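Local coordinates for triosephosphate isomerase (Trichomonas vaginalis, PDB 4O4V), which probably catalyses the interconversion of D-glyceraldehyde 3-phosphate and dihydroxyacetone phosphate, a step of glycolysis and gluconeogenesis, as a homodimeric TIM barrel, at residues D57-A62 with G86-I91; P80-F85 with N118-I123; K15-A20 with F44-T49. All blocks are in the same frame, centred on the assembly; numbering follows the deposited sequence. Where two conformers were deposited one is given.

Contacts 1 and 2 are neighbours on one side of the barrel, their centres about 8 Å apart. Strand 89-92 belongs to contact 1 and lies beside strand 121-126 of contact 2; E88 O and K121 N, at 2.8 Å, probably form a hydrogen bond, as do T90 O and I123 N. Contact 3 is centred about 15 Å from contact 1, and L47 connects the two by packing on V60 and A62. Contacts 2 and 3 lie about 18 Å apart within one subunit yet share the dimer interface: V17 N of one chain bonds to S84 OG of the other. The sodium site of A222, C224, V227 and S251 includes no residue of these contacts.

Contact 1: residues D57-A62 with G86-I91; sequences DWKVSA and GIEWTI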
ATOM      1  N   ASP A  57      12.637  16.382 -16.806  1.00 11.73           N
ATOM      2  CA  ASP A  57      11.829  16.303 -18.012  1.00 11.19           C
ATOM      3  C   ASP A  57      10.893  15.078 -18.048  1.00 10.91           C
ATOM      4  O   ASP A  57      10.078  14.965 -18.955  1.00 11.56           O
ATOM      5  CB  ASP A  57      12.698  16.367 -19.280  1.00 12.47           C
ATOM      6  CG  ASP A  57      13.740  15.264 -19.388  1.00 12.06           C
ATOM      7  OD1 ASP A  57      14.253  14.787 -18.362  1.00 14.20           O
ATOM      8  OD2 ASP A  57      14.074  14.867 -20.519  1.00 13.19           O
ATOM      9  N   TRP A  58      11.048  14.160 -17.108  1.00  9.51           N
ATOM     10  CA  TRP A  58      10.129  13.043 -16.911  1.00  9.22           C
ATOM     11  C   TRP A  58       9.356  13.290 -15.634  1.00  9.28           C
ATOM     12  O   TRP A  58       9.709  14.172 -14.831  1.00 12.57           O
ATOM     13  CB  TRP A  58      10.916  11.758 -16.815  1.00  9.33           C
ATOM     14  CG  TRP A  58      11.645  11.336 -18.053  1.00  8.56           C
ATOM     15  CD1 TRP A  58      11.763  12.017 -19.236  1.00  9.25           C
ATOM     16  CD2 TRP A  58      12.320  10.093 -18.248  1.00  8.59           C
ATOM     17  NE1 TRP A  58      12.494  11.268 -20.135  1.00  9.70           N
ATOM     18  CE2 TRP A  58      12.845  10.072 -19.553  1.00  9.29           C
ATOM     19  CE3 TRP A  58      12.527   8.995 -17.423  1.00  9.11           C
ATOM     20  CZ2 TRP A  58      13.576   8.994 -20.036  1.00 10.52           C
ATOM     21  CZ3 TRP A  58      13.241   7.927 -17.897  1.00  9.92           C
ATOM     22  CH2 TRP A  58      13.760   7.921 -19.183  1.00 11.09           C
ATOM     23  N   LYS A  59       8.302  12.533 -15.411  1.00  9.13           N
ATOM     24  CA  LYS A  59       7.495  12.666 -14.197  1.00  8.42           C
ATOM     25  C   LYS A  59       7.391  11.355 -13.449  1.00  7.82           C
ATOM     26  O   LYS A  59       7.453  10.270 -14.034  1.00  9.11           O
ATOM     27  CB  LYS A  59       6.098  13.183 -14.548  1.00 10.13           C
ATOM     28  CG  LYS A  59       6.071  14.615 -15.050  1.00 12.31           C
ATOM     29  CD  LYS A  59       6.423  15.602 -13.996  1.00 13.86           C
ATOM     30  CE  LYS A  59       6.235  17.030 -14.534  1.00 16.43           C
ATOM     31  NZ  LYS A  59       6.593  18.060 -13.533  1.00 23.17           N
ATOM     32  N   VAL A  60       7.222  11.463 -12.146  1.00  8.54           N
ATOM     33  CA  VAL A  60       7.064  10.330 -11.245  1.00  7.56           C
ATOM     34  C   VAL A  60       5.589   9.989 -11.076  1.00  7.84           C
ATOM     35  O   VAL A  60       4.716  10.869 -11.073  1.00  8.53           O
ATOM     36  CB  VAL A  60       7.723  10.701  -9.901  1.00  7.98           C
ATOM     37  CG1 VAL A  60       7.564   9.600  -8.877  1.00  9.48           C
ATOM     38  CG2 VAL A  60       9.200  10.960 -10.086  1.00  9.98           C
ATOM     39  N   SER A  61       5.302   8.706 -10.878  1.00  7.64           N
ATOM     40  CA  SER A  61       3.963   8.216 -10.612  1.00  6.58           C
ATOM     41  C   SER A  61       3.928   7.247  -9.452  1.00  6.79           C
ATOM     42  O   SER A  61       4.830   6.433  -9.260  1.00  7.15           O
ATOM     43  CB  SER A  61       3.452   7.463 -11.853  1.00  7.55           C
ATOM     44  OG  SER A  61       2.124   6.998 -11.720  1.00  7.42           O
ATOM     45  N   ALA A  62       2.851   7.329  -8.673  1.00  6.50           N
ATOM     46  CA  ALA A  62       2.514   6.235  -7.777  1.00  6.75           C
ATOM     47  C   ALA A  62       1.948   5.050  -8.523  1.00  5.80           C
ATOM     48  O   ALA A  62       1.550   5.151  -9.696  1.00  6.62           O
ATOM     49  CB  ALA A  62       1.512   6.710  -6.732  1.00  8.01           C
ATOM     50  N   GLY A  86       5.167  16.701  -4.681  1.00 10.71           N
ATOM     51  CA  GLY A  86       5.176  17.214  -6.048  1.00 12.22           C
ATOM     52  C   GLY A  86       4.874  16.184  -7.110  1.00 10.33           C
ATOM     53  O   GLY A  86       5.042  16.459  -8.311  1.00 12.59           O
ATOM     54  N   ILE A  87       4.393  15.016  -6.715  1.00  9.94           N
ATOM     55  CA  ILE A  87       4.087  13.908  -7.637  1.00  9.39           C
ATOM     56  C   ILE A  87       2.669  14.050  -8.136  1.00 10.67           C
ATOM     57  O   ILE A  87       1.764  14.287  -7.348  1.00 13.43           O
ATOM     58  CB  ILE A  87       4.292  12.571  -6.917  1.00  9.30           C
ATOM     59  CG1 ILE A  87       5.763  12.421  -6.515  1.00  9.90           C
ATOM     60  CG2 ILE A  87       3.818  11.417  -7.791  1.00  9.98           C
ATOM     61  CD1 ILE A  87       6.017  11.337  -5.516  1.00 11.33           C
ATOM     62  N   GLU A  88       2.479  13.911  -9.444  1.00  9.84           N
ATOM     63  CA  GLU A  88       1.235  14.247 -10.109  1.00 11.69           C
ATOM     64  C   GLU A  88       0.462  13.086 -10.721  1.00 10.93           C
ATOM     65  O   GLU A  88      -0.628  13.320 -11.249  1.00 12.05           O
ATOM     66  CB  GLU A  88       1.527  15.267 -11.272  1.00 20.97           C
ATOM     67  CG  GLU A  88       2.640  16.354 -11.027  1.00 20.64           C
ATOM     68  CD  GLU A  88       3.135  17.057 -12.322  1.00 29.64           C
ATOM     69  OE1 GLU A  88       2.486  16.904 -13.392  1.00 26.44           O
ATOM     70  OE2 GLU A  88       4.187  17.756 -12.248  1.00 31.81           O
ATOM     71  N   TRP A  89       1.041  11.889 -10.759  1.00  8.51           N
ATOM     72  CA  TRP A  89       0.492  10.741 -11.477  1.00  7.77           C
ATOM     73  C   TRP A  89       0.263   9.586 -10.527  1.00  7.45           C
ATOM     74  O   TRP A  89       0.992   9.379  -9.567  1.00  7.32           O
ATOM     75  CB  TRP A  89       1.478  10.262 -12.534  1.00  8.13           C
ATOM     76  CG  TRP A  89       1.510  11.055 -13.809  1.00  8.71           C
ATOM     77  CD1 TRP A  89       2.377  12.064 -14.112  1.00  9.03           C
ATOM     78  CD2 TRP A  89       0.652  10.907 -14.943  1.00  7.96           C
ATOM     79  NE1 TRP A  89       2.118  12.537 -15.369  1.00  9.69           N
ATOM     80  CE2 TRP A  89       1.051  11.860 -15.891  1.00  8.34           C
ATOM     81  CE3 TRP A  89      -0.425  10.067 -15.242  1.00  8.81           C
ATOM     82  CZ2 TRP A  89       0.414  12.006 -17.115  1.00  9.27           C
ATOM     83  CZ3 TRP A  89      -1.070  10.208 -16.457  1.00  9.93           C
ATOM     84  CH2 TRP A  89      -0.638  11.160 -17.385  1.00  9.21           C
ATOM     85  N   THR A  90      -0.731   8.766 -10.879  1.00  7.41           N
ATOM     86  CA  THR A  90      -0.865   7.423 -10.320  1.00  7.15           C
ATOM     87  C   THR A  90      -1.396   6.458 -11.362  1.00  6.97           C
ATOM     88  O   THR A  90      -2.210   6.826 -12.223  1.00  7.60           O
ATOM     89  CB  THR A  90      -1.775   7.376  -9.065  1.00  8.10           C
ATOM     90  OG1 THR A  90      -1.669   6.087  -8.433  1.00  8.48           O
ATOM     91  CG2 THR A  90      -3.202   7.724  -9.360  1.00 10.48           C
ATOM     92  N   ILE A  91      -0.971   5.208 -11.256  1.00  6.84           N
ATOM     93  CA  ILE A  91      -1.648   4.073 -11.903  1.00  6.35           C
ATOM     94  C   ILE A  91      -2.859   3.690 -11.085  1.00  6.52           C
ATOM     95  O   ILE A  91      -2.810   3.755  -9.850  1.00  7.30           O
ATOM     96  CB  ILE A  91      -0.681   2.876 -12.046  1.00  6.53           C
ATOM     97  CG1 ILE A  91       0.569   3.276 -12.847  1.00  7.32           C
ATOM     98  CG2 ILE A  91      -1.349   1.656 -12.681  1.00  7.54           C
ATOM     99  CD1 ILE A  91       1.663   2.226 -12.861  1.00  9.14           C
TER
HETATM  100  O   HOH W   1       7.007  17.035 -10.620  1.00 29.97           O
HETATM  101  O   HOH W   2       4.663  13.572 -11.203  1.00 10.51           O
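K59 and E88 close the exposed end of this strand pair with a salt bridge, NZ to OE2 at 2.7 Å. The ammonium approaches on the syn side of the carboxylate, 30° out of its plane. K59 bends at chi2, and its long aliphatic chain lets it reach both the partly exposed E88 and water 1, which accepts from NZ and donates to G86 O. G86 itself ends the preceding helix in a Schellman motif with positive phi, a conformation that glycine adopts without strain.

One step further in, the two backbones have not yet come close enough to pair directly, V60 O lying 4.1 Å from E88 N. Water 2 bridges them, donating to V60 O at 2.7 Å and accepting from E88 N, so one water satisfies both. I87 CG2 also rests on V60 O, while its CD1 packs against V60 CG1 in a purely apolar contact.

Direct parallel pairing is clear at A62 and T90. A62 N donates to W89 O at 2.9 Å (154° at the hydrogen), and I91 N returns a bond to A62 O at 3.0 Å. A62 O is gripped twice, because S61 OG also donates to it at 2.8 Å; with OG anti to its backbone N (chi1 -177°), the hydroxyl spends its proton on the next carbonyl of its own chain while lying against W89 CB. T90 OG1 likewise donates to I91 O.

In the beta-alpha-beta unit of strand 59-62, helix 79-83 and strand 89-92, S61 pairs on its other flank with V40 and A42, whereas E88 pairs with K121. V60 lies under helix 47-53, touching L47, L50 and Q51, and W89 meets F5 on its own face of the sheet.

Contact 2: residues P80-F85 with N118-I123; sequences PMIKSF and NGMKII
K83 and M120 slide past each other in opposite directions. K83 CG lies 3.6 Å from M120 SD, so the aliphatic part of the lysine offers an apolar flank to the soft, polarisable sulfur. Beyond CD the lysine turns: chi3 of 74° swings CE aside and chi4 of 63° turns NZ onto G119 O, where it makes a weak hydrogen bond of 3.2 Å. CD and CE meanwhile lie against N118 O.

M120 is folded at chi2 and chi3, which carries CE to 4.2 Å from I82 CG2, and these two side chains cross at about a right angle. M120 has a second conformer, so these sulfur and methyl contacts are less certain. Flexible methionine and branched isoleucine, both buried, suit this partly buried seam.

G119, with a positive phi that glycine, lacking a side chain, takes up readily, is the C' residue of a Schellman motif, M120 N bonding to A115 O and G119 N to L116 O. The lysine charge beside the carbonyls there would probably complement the end of helix 105-117. Such a helix stop, followed at once by strand 121-126, is an alpha-to-beta loop of the (beta/alpha)8 TIM barrel.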
ATOM      1  N   PRO A  80      -3.251  13.317  -1.169  1.00  9.06           N
ATOM      2  CA  PRO A  80      -2.522  14.495  -0.654  1.00  9.56           C
ATOM      3  C   PRO A  80      -1.078  14.180  -0.251  1.00  8.88           C
ATOM      4  O   PRO A  80      -0.209  15.033  -0.366  1.00  9.46           O
ATOM      5  CB  PRO A  80      -3.358  14.927   0.557  1.00 12.00           C
ATOM      6  CG  PRO A  80      -4.752  14.335   0.302  1.00 16.09           C
ATOM      7  CD  PRO A  80      -4.536  13.106  -0.470  1.00  9.98           C
ATOM      8  N   MET A  81      -0.824  12.973   0.253  1.00  8.26           N
ATOM      9  CA  MET A  81       0.529  12.630   0.694  1.00  7.91           C
ATOM     10  C   MET A  81       1.467  12.638  -0.508  1.00  8.19           C
ATOM     11  O   MET A  81       2.575  13.175  -0.455  1.00  8.88           O
ATOM     12  CB  MET A  81       0.553  11.261   1.343  1.00  8.09           C
ATOM     13  CG  MET A  81      -0.306  11.085   2.575  1.00  7.69           C
ATOM     14  SD  MET A  81      -0.275   9.355   3.087  1.00  7.77           S
ATOM     15  CE  MET A  81      -1.538   9.380   4.373  1.00  8.80           C
ATOM     16  N   ILE A  82       1.037  12.006  -1.586  1.00  7.86           N
ATOM     17  CA  ILE A  82       1.804  11.924  -2.819  1.00  8.47           C
ATOM     18  C   ILE A  82       1.999  13.316  -3.407  1.00  8.80           C
ATOM     19  O   ILE A  82       3.113  13.689  -3.790  1.00  8.71           O
ATOM     20  CB  ILE A  82       1.091  10.966  -3.786  1.00  9.24           C
ATOM     21  CG1 ILE A  82       1.114   9.527  -3.233  1.00  9.48           C
ATOM     22  CG2 ILE A  82       1.690  11.025  -5.182  1.00 11.60           C
ATOM     23  CD1 ILE A  82       0.006   8.673  -3.819  1.00 12.43           C
ATOM     24  N   LYS A  83       0.938  14.098  -3.463  1.00  8.51           N
ATOM     25  CA  LYS A  83       1.022  15.446  -4.008  1.00  9.19           C
ATOM     26  C   LYS A  83       1.958  16.317  -3.186  1.00  9.10           C
ATOM     27  O   LYS A  83       2.555  17.259  -3.732  1.00 10.88           O
ATOM     28  CB  LYS A  83      -0.351  16.091  -4.079  1.00 10.86           C
ATOM     29  CG  LYS A  83      -1.277  15.485  -5.103  1.00 12.38           C
ATOM     30  CD  LYS A  83      -2.537  16.306  -5.214  1.00 20.28           C
ATOM     31  CE  LYS A  83      -2.279  17.633  -5.964  1.00 27.33           C
ATOM     32  NZ  LYS A  83      -1.855  17.468  -7.378  1.00 36.68           N
ATOM     33  N   SER A  84       2.125  16.044  -1.899  1.00  8.77           N
ATOM     34  CA  SER A  84       2.959  16.897  -1.065  1.00  9.95           C
ATOM     35  C   SER A  84       4.433  16.774  -1.421  1.00 10.52           C
ATOM     36  O   SER A  84       5.230  17.643  -1.038  1.00 12.69           O
ATOM     37  CB  SER A  84       2.716  16.616   0.429  1.00 10.17           C
ATOM     38  OG  SER A  84       3.382  15.449   0.925  1.00 10.52           O
ATOM     39  N   PHE A  85       4.820  15.742  -2.158  1.00  9.82           N
ATOM     40  CA  PHE A  85       6.165  15.620  -2.712  1.00 10.68           C
ATOM     41  C   PHE A  85       6.269  16.214  -4.113  1.00 12.06           C
ATOM     42  O   PHE A  85       7.358  16.239  -4.670  1.00 14.37           O
ATOM     43  CB  PHE A  85       6.613  14.152  -2.742  1.00 11.21           C
ATOM     44  CG  PHE A  85       6.878  13.586  -1.385  1.00  9.99           C
ATOM     45  CD1 PHE A  85       8.127  13.679  -0.812  1.00 11.58           C
ATOM     46  CD2 PHE A  85       5.866  13.000  -0.649  1.00 11.38           C
ATOM     47  CE1 PHE A  85       8.365  13.162   0.464  1.00 11.71           C
ATOM     48  CE2 PHE A  85       6.096  12.485   0.602  1.00 10.82           C
ATOM     49  CZ  PHE A  85       7.338  12.567   1.164  1.00 11.44           C
ATOM     50  N   ASN A 118      -8.780  15.928  -7.214  1.00 11.81           N
ATOM     51  CA  ASN A 118      -7.715  16.473  -6.371  1.00 13.78           C
ATOM     52  C   ASN A 118      -6.425  16.761  -7.135  1.00 13.85           C
ATOM     53  O   ASN A 118      -5.364  16.900  -6.543  1.00 18.06           O
ATOM     54  CB  ASN A 118      -7.455  15.542  -5.179  1.00 14.19           C
ATOM     55  CG  ASN A 118      -8.520  15.661  -4.126  1.00 15.41           C
ATOM     56  OD1 ASN A 118      -8.396  16.503  -3.224  1.00 21.37           O
ATOM     57  ND2 ASN A 118      -9.586  14.891  -4.227  1.00 13.42           N
ATOM     58  N   GLY A 119      -6.524  16.850  -8.453  1.00 13.86           N
ATOM     59  CA  GLY A 119      -5.438  17.350  -9.280  1.00 16.31           C
ATOM     60  C   GLY A 119      -4.385  16.349  -9.726  1.00 14.92           C
ATOM     61  O   GLY A 119      -3.325  16.761 -10.178  1.00 18.26           O
ATOM     62  N   MET A 120      -4.660  15.051  -9.582  0.54 11.75           N
ATOM     63  CA  MET A 120      -3.841  13.991 -10.148  0.54 10.98           C
ATOM     64  C   MET A 120      -4.179  13.766 -11.588  0.54 10.31           C
ATOM     65  O   MET A 120      -5.255  14.094 -12.086  0.54  9.27           O
ATOM     66  CB  MET A 120      -4.085  12.679  -9.440  0.54 12.74           C
ATOM     67  CG  MET A 120      -3.778  12.745  -7.988  0.54 11.72           C
ATOM     68  SD  MET A 120      -2.045  13.025  -7.607  0.54 17.01           S
ATOM     69  CE  MET A 120      -1.217  11.544  -8.166  0.54 16.57           C
ATOM     70  N   LYS A 121      -3.235  13.123 -12.237  1.00  9.72           N
ATOM     71  CA  LYS A 121      -3.439  12.477 -13.514  1.00  8.76           C
ATOM     72  C   LYS A 121      -3.369  10.981 -13.320  1.00  8.16           C
ATOM     73  O   LYS A 121      -2.648  10.514 -12.423  1.00  8.90           O
ATOM     74  CB  LYS A 121      -2.358  12.923 -14.497  1.00 10.03           C
ATOM     75  CG  LYS A 121      -2.316  14.431 -14.717  1.00 12.41           C
ATOM     76  CD  LYS A 121      -1.176  14.831 -15.653  1.00 14.57           C
ATOM     77  CE  LYS A 121      -1.141  16.345 -15.913  1.00 20.28           C
ATOM     78  NZ  LYS A 121      -0.226  16.640 -17.037  1.00 22.06           N
ATOM     79  N   ILE A 122      -4.110  10.215 -14.127  1.00  7.65           N
ATOM     80  CA  ILE A 122      -4.239   8.799 -13.912  1.00  7.09           C
ATOM     81  C   ILE A 122      -3.912   7.981 -15.137  1.00  7.58           C
ATOM     82  O   ILE A 122      -4.217   8.395 -16.277  1.00  7.69           O
ATOM     83  CB  ILE A 122      -5.644   8.398 -13.381  1.00  7.49           C
ATOM     84  CG1 ILE A 122      -6.765   8.602 -14.396  1.00  8.51           C
ATOM     85  CG2 ILE A 122      -5.952   9.142 -12.081  1.00  9.49           C
ATOM     86  CD1 ILE A 122      -8.151   8.117 -13.936  1.00  9.21           C
ATOM     87  N   ILE A 123      -3.336   6.807 -14.909  1.00  7.26           N
ATOM     88  CA  ILE A 123      -3.186   5.770 -15.913  1.00  7.34           C
ATOM     89  C   ILE A 123      -4.124   4.658 -15.480  1.00  6.81           C
ATOM     90  O   ILE A 123      -3.832   3.913 -14.521  1.00  8.01           O
ATOM     91  CB  ILE A 123      -1.753   5.256 -16.031  1.00  7.38           C
ATOM     92  CG1 ILE A 123      -0.765   6.377 -16.363  1.00  8.06           C
ATOM     93  CG2 ILE A 123      -1.672   4.125 -17.060  1.00  8.91           C
ATOM     94  CD1 ILE A 123       0.677   6.011 -16.095  1.00 10.37           C
TER

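Contact 3: residues K15-A20 with F44-T49; sequences KTVEEA and FIFLPT
K15 begins the contact with its carbonyl carbon, which sits at the edge of the F46 ring, near its plane. T16 follows, its backbone C lying 3.5 Å from F46 CZ. Its CB points away from 44-49, and OG1 caps helix 17-28, accepting from E19 N at 3.2 Å and donating to E19 OE1 at 2.8 Å, on the anti lone pair. A threonine fits this N-cap because one hydroxyl can serve both roles.

V17 opens the helix and brings N to 3.5 Å and CB to 3.9 Å from F46 CE1. V17 CG2 comes near T49 OG1, a doubtful approach because T49 has two conformers. One turn on, A20 lays CB over one face of F46, 4.3 Å from the ring centroid and 14° off the normal, a CH-pi contact. Alanine is small enough to let the helix come this close, and I45 CG2 covers the opposite face.

The ring is thus wedged between the start of helix 17-28 and the 3-10 turn leading into helix 47-53. P14 also touches it, T49 touches E21 and I24, and V17 packs on F85 of the second subunit.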
ATOM      1  N   LYS A  15      14.377  -4.312  -4.815  1.00  8.84           N
ATOM      2  CA  LYS A  15      14.319  -4.670  -3.412  1.00  9.79           C
ATOM      3  C   LYS A  15      14.863  -3.607  -2.507  1.00  9.43           C
ATOM      4  O   LYS A  15      14.497  -3.584  -1.335  1.00 11.46           O
ATOM      5  CB  LYS A  15      15.111  -5.967  -3.159  1.00 10.80           C
ATOM      6  CG  LYS A  15      14.388  -7.191  -3.653  1.00 12.35           C
ATOM      7  CD  LYS A  15      15.013  -8.520  -3.211  1.00 19.11           C
ATOM      8  CE  LYS A  15      16.391  -8.691  -3.710  1.00 26.40           C
ATOM      9  NZ  LYS A  15      16.400  -8.724  -5.190  1.00 31.16           N
ATOM     10  N   THR A  16      15.765  -2.743  -2.983  1.00  9.64           N
ATOM     11  CA  THR A  16      16.473  -1.824  -2.093  1.00 10.97           C
ATOM     12  C   THR A  16      16.551  -0.411  -2.669  1.00 10.31           C
ATOM     13  O   THR A  16      16.597  -0.208  -3.890  1.00  9.98           O
ATOM     14  CB  THR A  16      17.911  -2.280  -1.787  1.00 11.14           C
ATOM     15  OG1 THR A  16      18.708  -2.164  -2.971  1.00 12.87           O
ATOM     16  CG2 THR A  16      17.942  -3.711  -1.255  1.00 13.07           C
ATOM     17  N   VAL A  17      16.635   0.564  -1.771  1.00  9.94           N
ATOM     18  CA  VAL A  17      16.783   1.946  -2.188  1.00 10.68           C
ATOM     19  C   VAL A  17      18.089   2.154  -2.980  1.00 10.68           C
ATOM     20  O   VAL A  17      18.108   2.956  -3.915  1.00 10.54           O
ATOM     21  CB  VAL A  17      16.657   2.922  -0.995  1.00 11.74           C
ATOM     22  CG1 VAL A  17      17.804   2.747   0.012  1.00 14.34           C
ATOM     23  CG2 VAL A  17      16.543   4.349  -1.510  1.00 13.87           C
ATOM     24  N   GLU A  18      19.160   1.438  -2.655  1.00 11.71           N
ATOM     25  CA  GLU A  18      20.398   1.568  -3.422  1.00 12.81           C
ATOM     26  C   GLU A  18      20.184   1.150  -4.878  1.00 12.54           C
ATOM     27  O   GLU A  18      20.677   1.802  -5.794  1.00 11.88           O
ATOM     28  CB  GLU A  18      21.501   0.752  -2.747  1.00 15.57           C
ATOM     29  CG  GLU A  18      21.908   1.294  -1.397  1.00 23.21           C
ATOM     30  CD  GLU A  18      21.101   0.732  -0.186  1.00 28.76           C
ATOM     31  OE1 GLU A  18      20.036   0.032  -0.286  1.00 20.00           O
ATOM     32  OE2 GLU A  18      21.567   1.017   0.945  1.00 36.07           O
ATOM     33  N   GLU A  19      19.444   0.058  -5.090  1.00 11.10           N
ATOM     34  CA  GLU A  19      19.135  -0.363  -6.446  1.00 11.48           C
ATOM     35  C   GLU A  19      18.252   0.656  -7.171  1.00 11.14           C
ATOM     36  O   GLU A  19      18.423   0.897  -8.372  1.00 10.76           O
ATOM     37  CB  GLU A  19      18.463  -1.719  -6.436  1.00 12.41           C
ATOM     38  CG  GLU A  19      19.353  -2.891  -6.124  1.00 14.68           C
ATOM     39  CD  GLU A  19      18.500  -4.119  -5.867  1.00 17.00           C
ATOM     40  OE1 GLU A  19      17.951  -4.240  -4.765  1.00 18.15           O
ATOM     41  OE2 GLU A  19      18.291  -4.919  -6.801  1.00 20.48           O
ATOM     42  N   ALA A  20      17.315   1.259  -6.440  1.00  9.86           N
ATOM     43  CA  ALA A  20      16.470   2.293  -7.046  1.00  9.98           C
ATOM     44  C   ALA A  20      17.330   3.459  -7.500  1.00  9.78           C
ATOM     45  O   ALA A  20      17.131   4.003  -8.582  1.00  9.94           O
ATOM     46  CB  ALA A  20      15.427   2.745  -6.068  1.00 10.80           C
ATOM     47  N   PHE A  44       5.789   3.030  -3.161  1.00  6.47           N
ATOM     48  CA  PHE A  44       5.581   4.238  -2.375  1.00  6.66           C
ATOM     49  C   PHE A  44       6.823   4.695  -1.643  1.00  7.15           C
ATOM     50  O   PHE A  44       7.121   5.891  -1.593  1.00  7.27           O
ATOM     51  CB  PHE A  44       4.485   4.049  -1.320  1.00  7.12           C
ATOM     52  CG  PHE A  44       3.098   3.833  -1.844  1.00  7.55           C
ATOM     53  CD1 PHE A  44       2.460   4.780  -2.627  1.00  7.16           C
ATOM     54  CD2 PHE A  44       2.404   2.696  -1.498  1.00  7.82           C
ATOM     55  CE1 PHE A  44       1.137   4.565  -3.058  1.00  8.39           C
ATOM     56  CE2 PHE A  44       1.086   2.488  -1.924  1.00  8.96           C
ATOM     57  CZ  PHE A  44       0.477   3.423  -2.701  1.00  9.25           C
ATOM     58  N   ILE A  45       7.532   3.744  -1.025  1.00  7.43           N
ATOM     59  CA  ILE A  45       8.652   4.077  -0.159  1.00  7.15           C
ATOM     60  C   ILE A  45       9.849   4.615  -0.947  1.00  7.49           C
ATOM     61  O   ILE A  45      10.734   5.262  -0.357  1.00  8.11           O
ATOM     62  CB  ILE A  45       9.010   2.848   0.700  1.00  7.51           C
ATOM     63  CG1 ILE A  45       9.860   3.257   1.908  1.00  8.66           C
ATOM     64  CG2 ILE A  45       9.669   1.747  -0.115  1.00  8.64           C
ATOM     65  CD1 ILE A  45      10.148   2.103   2.884  1.00  9.72           C
ATOM     66  N   PHE A  46       9.880   4.380  -2.252  1.00  7.18           N
ATOM     67  CA  PHE A  46      10.913   4.935  -3.122  1.00  7.67           C
ATOM     68  C   PHE A  46      10.484   6.219  -3.829  1.00  8.03           C
ATOM     69  O   PHE A  46      11.307   6.862  -4.489  1.00  8.51           O
ATOM     70  CB  PHE A  46      11.340   3.923  -4.197  1.00  7.99           C
ATOM     71  CG  PHE A  46      11.961   2.652  -3.671  1.00  7.74           C
ATOM     72  CD1 PHE A  46      12.714   2.610  -2.505  1.00  9.76           C
ATOM     73  CD2 PHE A  46      11.793   1.469  -4.368  1.00  8.44           C
ATOM     74  CE1 PHE A  46      13.265   1.388  -2.050  1.00 10.71           C
ATOM     75  CE2 PHE A  46      12.344   0.259  -3.913  1.00  9.97           C
ATOM     76  CZ  PHE A  46      13.096   0.234  -2.769  1.00  9.38           C
ATOM     77  N   LEU A  47       9.235   6.633  -3.703  1.00  8.13           N
ATOM     78  CA  LEU A  47       8.784   7.822  -4.413  1.00  8.64           C
ATOM     79  C   LEU A  47       9.550   9.086  -4.022  1.00  8.94           C
ATOM     80  O   LEU A  47       9.861   9.882  -4.897  1.00  9.06           O
ATOM     81  CB  LEU A  47       7.279   8.030  -4.256  1.00  7.71           C
ATOM     82  CG  LEU A  47       6.380   6.991  -4.966  1.00  7.25           C
ATOM     83  CD1 LEU A  47       4.934   7.255  -4.651  1.00  8.38           C
ATOM     84  CD2 LEU A  47       6.564   6.978  -6.458  1.00  9.02           C
ATOM     85  N   PRO A  48       9.859   9.298  -2.726  1.00  8.60           N
ATOM     86  CA  PRO A  48      10.637  10.503  -2.417  1.00  9.85           C
ATOM     87  C   PRO A  48      11.985  10.567  -3.129  1.00  9.33           C
ATOM     88  O   PRO A  48      12.373  11.607  -3.634  1.00 10.49           O
ATOM     89  CB  PRO A  48      10.743  10.479  -0.894  1.00 10.81           C
ATOM     90  CG  PRO A  48       9.514   9.721  -0.464  1.00  9.72           C
ATOM     91  CD  PRO A  48       9.399   8.622  -1.498  1.00  9.65           C
ATOM     92  N   THR A  49      12.723   9.463  -3.085  0.53  8.29           N
ATOM     93  CA  THR A  49      14.009   9.310  -3.773  0.53  9.23           C
ATOM     94  C   THR A  49      13.844   9.679  -5.228  0.53  8.88           C
ATOM     95  O   THR A  49      14.611  10.462  -5.796  0.53  8.95           O
ATOM     96  CB  THR A  49      14.509   7.845  -3.720  0.53  7.97           C
ATOM     97  OG1 THR A  49      14.800   7.489  -2.376  0.53 11.22           O
ATOM     98  CG2 THR A  49      15.774   7.661  -4.516  0.53  9.19           C
TER